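Local structure of type VII secretion system protein EssB (Staphylococcus aureus, 4ANN) at residues G163-H168 / K176-A181. The protein is a membrane component of the type VII (Ess) secretion system, probably required for secretion of EsxA and EsxB, here as its cytoplasmic segment. Numbering follows the deposited sequence. Where two conformers were deposited one is given.
Sequences GNLELH and KVIEAA
Between helices 157-162 and 172-179 of the cytoplasmic segment of EssB, the chain makes a short 3-10 turn at L165-L167, and I178 of helix 172-179 packs against it. The two aliphatic side chains meet at L165 CG and I178 CG1, 3.7 Å apart. L165 holds its CG anti to the backbone N (chi1 -168°), which brings CG against the isoleucine, with CD1 beside CG1 and CD1 of I178 and CD2 beside CG1 and CG2. Branching at CB suits I178 to this place: both branches pack on L165, and from there CG2 continues to E166 CG while CD1 continues to H168. The CG1-CD1 arm, extended at chi2 (167°), carries CD1 to 3.6 Å from H168 CB and obliquely against the imidazole, while L165 O lies 3.7 Å from that same methyl. This oxygen accepts a bond from H168 N, closing the turn, and H168 NE2 is hydrogen-bonded to E174, which ties the ring to the helix that carries I178. At the exposed border, E166 rests its CG 4.1 Å from I178 CG2, and its carboxylate is joined to the helix through water. One water donates to E166 OE2 (2.6 Å) and to I178 O (2.9 Å), a carbonyl that also accepts from K144. On the helix side, I178 also touches I148 of helix 136-151. A buried aliphatic residue thus packs beside a water-bridged carboxylate, where a 3-10 turn in the connection between helices 157-162 and 172-179 folds back on the second helix.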
ATOM      1  N   GLY A 163      -0.587 -11.101 -13.762  1.00  8.70           N
ATOM      2  CA  GLY A 163      -0.149 -11.582 -15.045  1.00 10.56           C
ATOM      3  C   GLY A 163       1.272 -12.089 -15.023  1.00  8.66           C
ATOM      4  O   GLY A 163       1.976 -12.099 -13.987  1.00  8.74           O
ATOM      5  N   ASN A 164       1.727 -12.542 -16.172  1.00  8.52           N
ATOM      6  CA  ASN A 164       3.140 -12.871 -16.417  1.00  8.56           C
ATOM      7  C   ASN A 164       3.758 -11.563 -16.811  1.00  7.77           C
ATOM      8  O   ASN A 164       3.667 -11.131 -17.969  1.00  8.89           O
ATOM      9  CB  ASN A 164       3.178 -13.959 -17.504  1.00  9.16           C
ATOM     10  CG  ASN A 164       4.566 -14.448 -17.794  1.00  9.19           C
ATOM     11  OD1 ASN A 164       4.755 -15.658 -18.236  1.00 11.79           O
ATOM     12  ND2 ASN A 164       5.548 -13.636 -17.636  1.00  8.45           N
ATOM     13  N   LEU A 165       4.391 -10.894 -15.885  1.00  8.36           N
ATOM     14  CA  LEU A 165       4.742  -9.472 -16.068  1.00  8.95           C
ATOM     15  C   LEU A 165       5.683  -9.262 -17.222  1.00  8.41           C
ATOM     16  O   LEU A 165       5.500  -8.298 -17.993  1.00  9.69           O
ATOM     17  CB  LEU A 165       5.294  -8.879 -14.767  1.00 11.47           C
ATOM     18  CG  LEU A 165       5.421  -7.379 -14.739  1.00 12.91           C
ATOM     19  CD1 LEU A 165       4.052  -6.694 -14.851  1.00 16.30           C
ATOM     20  CD2 LEU A 165       6.173  -6.955 -13.472  1.00 18.65           C
ATOM     21  N   GLU A 166       6.682 -10.143 -17.427  1.00  9.07           N
ATOM     22  CA  GLU A 166       7.603  -9.908 -18.513  1.00 10.16           C
ATOM     23  C   GLU A 166       6.996 -10.143 -19.873  1.00 10.08           C
ATOM     24  O   GLU A 166       7.573  -9.687 -20.866  1.00 14.02           O
ATOM     25  CB  GLU A 166       8.878 -10.746 -18.261  1.00 13.03           C
ATOM     26  CG  GLU A 166       9.588 -10.103 -17.092  1.00 21.94           C
ATOM     27  CD  GLU A 166      11.044  -9.892 -17.245  1.00 26.72           C
ATOM     28  OE1 GLU A 166      11.512  -9.988 -18.377  1.00 42.88           O
ATOM     29  OE2 GLU A 166      11.628  -9.675 -16.178  1.00 28.40           O
ATOM     30  N   LEU A 167       5.839 -10.788 -19.974  1.00  9.33           N
ATOM     31  CA  LEU A 167       5.119 -10.916 -21.228  1.00  9.67           C
ATOM     32  C   LEU A 167       4.190  -9.725 -21.477  1.00 10.15           C
ATOM     33  O   LEU A 167       3.448  -9.717 -22.470  1.00 11.98           O
ATOM     34  CB  LEU A 167       4.358 -12.218 -21.266  1.00 10.65           C
ATOM     35  CG  LEU A 167       5.238 -13.488 -21.278  1.00 12.56           C
ATOM     36  CD1 LEU A 167       4.379 -14.730 -21.471  1.00 14.40           C
ATOM     37  CD2 LEU A 167       6.325 -13.483 -22.337  1.00 19.39           C
ATOM     38  N   HIS A 168       4.196  -8.710 -20.624  1.00 10.85           N
ATOM     39  CA  HIS A 168       3.346  -7.532 -20.835  1.00 10.29           C
ATOM     40  C   HIS A 168       3.640  -6.885 -22.170  1.00  9.91           C
ATOM     41  O   HIS A 168       4.785  -6.647 -22.539  1.00 11.80           O
ATOM     42  CB  HIS A 168       3.650  -6.548 -19.696  1.00 11.91           C
ATOM     43  CG  HIS A 168       2.940  -5.229 -19.832  1.00 10.68           C
ATOM     44  ND1 HIS A 168       1.629  -5.138 -19.546  1.00 11.77           N
ATOM     45  CD2 HIS A 168       3.306  -3.997 -20.187  1.00 11.28           C
ATOM     46  CE1 HIS A 168       1.184  -3.929 -19.751  1.00 10.58           C
ATOM     47  NE2 HIS A 168       2.218  -3.158 -20.134  1.00 10.19           N
ATOM     48  N   LYS A 176      10.747  -0.745 -19.265  1.00 10.62           N
ATOM     49  CA  LYS A 176      11.850  -0.351 -18.402  1.00 11.05           C
ATOM     50  C   LYS A 176      11.472  -0.513 -16.936  1.00  9.92           C
ATOM     51  O   LYS A 176      12.273  -0.940 -16.105  1.00 11.88           O
ATOM     52  CB  LYS A 176      12.342   1.060 -18.650  1.00 14.06           C
ATOM     53  CG  LYS A 176      13.106   1.227 -19.983  1.00 23.24           C
ATOM     54  N   VAL A 177      10.211  -0.143 -16.576  1.00  8.62           N
ATOM     55  CA  VAL A 177       9.761  -0.326 -15.212  1.00  8.04           C
ATOM     56  C   VAL A 177       9.784  -1.810 -14.855  1.00  7.90           C
ATOM     57  O   VAL A 177      10.289  -2.209 -13.807  1.00  8.89           O
ATOM     58  CB  VAL A 177       8.343   0.279 -15.047  1.00  7.90           C
ATOM     59  CG1 VAL A 177       7.762  -0.116 -13.709  1.00  8.31           C
ATOM     60  CG2 VAL A 177       8.403   1.792 -15.176  1.00  9.72           C
ATOM     61  N   ILE A 178       9.238  -2.653 -15.704  1.00  7.81           N
ATOM     62  CA  ILE A 178       9.122  -4.061 -15.474  1.00  8.49           C
ATOM     63  C   ILE A 178      10.469  -4.714 -15.310  1.00  9.26           C
ATOM     64  O   ILE A 178      10.624  -5.647 -14.489  1.00 10.46           O
ATOM     65  CB  ILE A 178       8.295  -4.716 -16.592  1.00  8.74           C
ATOM     66  CG1 ILE A 178       6.809  -4.329 -16.413  1.00  9.07           C
ATOM     67  CG2 ILE A 178       8.488  -6.225 -16.623  1.00 10.26           C
ATOM     68  CD1 ILE A 178       5.943  -4.644 -17.608  1.00 11.21           C
ATOM     69  N   GLU A 179      11.440  -4.259 -16.072  0.70 10.18           N
ATOM     70  CA  GLU A 179      12.757  -4.872 -16.065  0.70 12.44           C
ATOM     71  C   GLU A 179      13.615  -4.410 -14.904  0.70 13.33           C
ATOM     72  O   GLU A 179      14.676  -5.034 -14.687  0.70 15.55           O
ATOM     73  CB  GLU A 179      13.436  -4.647 -17.404  0.70 14.92           C
ATOM     74  CG  GLU A 179      12.748  -5.510 -18.478  0.70 18.07           C
ATOM     75  CD  GLU A 179      13.609  -5.443 -19.729  0.70 19.38           C
ATOM     76  OE1 GLU A 179      14.597  -4.685 -19.612  0.70 28.98           O
ATOM     77  OE2 GLU A 179      13.162  -6.119 -20.634  0.70 22.37           O
ATOM     78  N   ALA A 180      13.271  -3.361 -14.187  1.00 12.25           N
ATOM     79  CA  ALA A 180      14.132  -2.898 -13.074  1.00 12.20           C
ATOM     80  C   ALA A 180      14.397  -4.016 -12.133  1.00 12.69           C
ATOM     81  O   ALA A 180      13.470  -4.680 -11.638  1.00 13.18           O
ATOM     82  CB  ALA A 180      13.479  -1.741 -12.336  1.00 12.91           C
ATOM     83  N   ALA A 181      15.653  -4.327 -11.861  1.00 13.14           N
ATOM     84  CA  ALA A 181      15.942  -5.621 -11.283  1.00 14.53           C
ATOM     85  C   ALA A 181      15.645  -5.658  -9.796  1.00 14.85           C
ATOM     86  O   ALA A 181      15.403  -6.756  -9.343  1.00 21.66           O
ATOM     87  CB  ALA A 181      17.381  -6.043 -11.523  1.00 15.90           C
TER
HETATM   88  O   HOH W   1      10.344  -8.510 -14.261  1.00 17.59           O
HETATM   89  O   HOH W   2      11.206  -7.581 -20.526  1.00 41.93           O